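PDB 4BLO: packaging enzyme P4, which hydrolyses nucleoside triphosphates and, as a hexameric RecA-like P-loop motor, probably drives RNA into the phage capsid during genome packaging. Local coordinates for residues 1-5 and 157-161. Residues are numbered along the deposited sequence.
Sequences MPIVV and ELDTA
Met1 lays its side chain (chi1 -104°, between wells, then chi2 and chi3 t) along residues 157-159, with CE 3.8 Å from Leu158 CA, 4.0 Å from Leu158 CD1 and 4.0 Å from Glu157 O. An unbranched, flexible thioether suits this place. Residues 158-161 form a type I beta turn, closed by Ala161 N to Leu158 O at 3.3 Å; Asp159 and Thr160, small polar residues, suit its corners. Asp159 points its CB toward Met1, their CA atoms 4.8 Å apart. Met1 O sits 2.9 Å from both Asp159 CB and Thr160 N, but at too poor an angle for a hydrogen bond. Pro2, its phi fixed by the ring, points away and packs on Ser58, while Pro2 O lies 4.0 Å from Thr160 CG2. Branched, apolar Ile3 (chi1 m, chi2 t) fits a buried site beside Ile64 and Phe182, its CD1 3.6 Å from Thr160 O. Backbone hydrogen bonds of Ile3 with Leu59 and of Thr160 with Leu145 tie both loops into the fold, joining the lead-in to helix 7-22 with strand 161-163, outermost in the RecA-like sheet within this chain. Across 328 Å², methyl and methylene groups meet mostly backbone carbonyls, so shape fit rather than directional bonding sets the geometry.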
loop_
_atom_site.group_PDB
_atom_site.type_symbol
_atom_site.label_atom_id
_atom_site.label_comp_id
_atom_site.label_asym_id
_atom_site.label_seq_id
_atom_site.Cartn_x
_atom_site.Cartn_y
_atom_site.Cartn_z
ATOM N N MET L 1 -8.969 -7.246 -46.803
ATOM C CA MET L 1 -8.787 -8.318 -45.819
ATOM C C MET L 1 -7.399 -9.021 -45.902
ATOM O O MET L 1 -6.884 -9.307 -44.826
ATOM C CB MET L 1 -9.898 -9.369 -45.921
ATOM C CG MET L 1 -10.925 -9.271 -44.816
ATOM S SD MET L 1 -12.097 -10.640 -44.914
ATOM C CE MET L 1 -13.339 -10.102 -43.742
ATOM N N PRO L 2 -6.742 -9.321 -47.063
ATOM C CA PRO L 2 -5.450 -10.038 -46.983
ATOM C C PRO L 2 -4.246 -9.140 -46.653
ATOM O O PRO L 2 -4.352 -7.916 -46.691
ATOM C CB PRO L 2 -5.316 -10.682 -48.363
ATOM C CG PRO L 2 -6.084 -9.812 -49.260
ATOM C CD PRO L 2 -7.146 -9.108 -48.467
ATOM N N ILE L 3 -3.106 -9.772 -46.298
ATOM C CA ILE L 3 -1.841 -9.088 -45.985
ATOM C C ILE L 3 -0.870 -9.400 -47.137
ATOM O O ILE L 3 -0.345 -10.517 -47.225
ATOM C CB ILE L 3 -1.287 -9.481 -44.582
ATOM C CG1 ILE L 3 -2.305 -9.132 -43.470
ATOM C CG2 ILE L 3 0.073 -8.820 -44.318
ATOM C CD1 ILE L 3 -2.024 -9.740 -42.085
ATOM N N VAL L 4 -0.673 -8.422 -48.047
ATOM C CA VAL L 4 0.146 -8.600 -49.246
ATOM C C VAL L 4 1.586 -8.087 -49.031
ATOM O O VAL L 4 1.809 -6.993 -48.507
ATOM C CB VAL L 4 -0.536 -8.006 -50.519
ATOM C CG1 VAL L 4 -0.827 -6.510 -50.398
ATOM C CG2 VAL L 4 0.247 -8.323 -51.790
ATOM N N VAL L 5 2.554 -8.928 -49.433
ATOM C CA VAL L 5 3.990 -8.686 -49.348
ATOM C C VAL L 5 4.485 -8.251 -50.733
ATOM O O VAL L 5 4.513 -9.052 -51.672
ATOM C CB VAL L 5 4.745 -9.934 -48.805
ATOM C CG1 VAL L 5 6.240 -9.665 -48.681
ATOM C CG2 VAL L 5 4.176 -10.375 -47.463
ATOM N N GLU L 157 -12.836 -11.666 -37.564
ATOM C CA GLU L 157 -13.074 -12.489 -38.756
ATOM C C GLU L 157 -12.267 -12.010 -39.972
ATOM O O GLU L 157 -12.230 -12.712 -40.989
ATOM C CB GLU L 157 -14.564 -12.528 -39.094
ATOM C CG GLU L 157 -15.340 -13.518 -38.242
ATOM C CD GLU L 157 -16.843 -13.436 -38.407
ATOM O OE1 GLU L 157 -17.326 -13.631 -39.546
ATOM O OE2 GLU L 157 -17.539 -13.205 -37.392
ATOM N N LEU L 158 -11.609 -10.836 -39.853
ATOM C CA LEU L 158 -10.771 -10.214 -40.880
ATOM C C LEU L 158 -9.469 -10.997 -41.081
ATOM O O LEU L 158 -8.905 -11.500 -40.108
ATOM C CB LEU L 158 -10.441 -8.774 -40.446
ATOM C CG LEU L 158 -11.293 -7.603 -40.956
ATOM C CD1 LEU L 158 -12.739 -7.736 -40.556
ATOM C CD2 LEU L 158 -10.788 -6.300 -40.360
ATOM N N ASP L 159 -8.993 -11.087 -42.346
ATOM C CA ASP L 159 -7.739 -11.771 -42.715
ATOM C C ASP L 159 -6.508 -10.941 -42.344
ATOM O O ASP L 159 -5.378 -11.413 -42.516
ATOM C CB ASP L 159 -7.693 -12.079 -44.227
ATOM C CG ASP L 159 -8.596 -13.181 -44.719
ATOM O OD1 ASP L 159 -9.227 -13.875 -43.865
ATOM O OD2 ASP L 159 -8.646 -13.390 -45.959
ATOM N N THR L 160 -6.722 -9.677 -41.919
ATOM C CA THR L 160 -5.660 -8.762 -41.483
ATOM C C THR L 160 -5.395 -8.985 -39.991
ATOM O O THR L 160 -4.331 -8.618 -39.507
ATOM C CB THR L 160 -6.024 -7.277 -41.769
ATOM O OG1 THR L 160 -7.288 -6.957 -41.187
ATOM C CG2 THR L 160 -6.038 -6.935 -43.244
ATOM N N ALA L 161 -6.378 -9.579 -39.268
ATOM C CA ALA L 161 -6.335 -9.837 -37.828
ATOM C C ALA L 161 -5.336 -10.938 -37.451
ATOM O O ALA L 161 -5.364 -12.039 -38.012
ATOM C CB ALA L 161 -7.723 -10.188 -37.303
#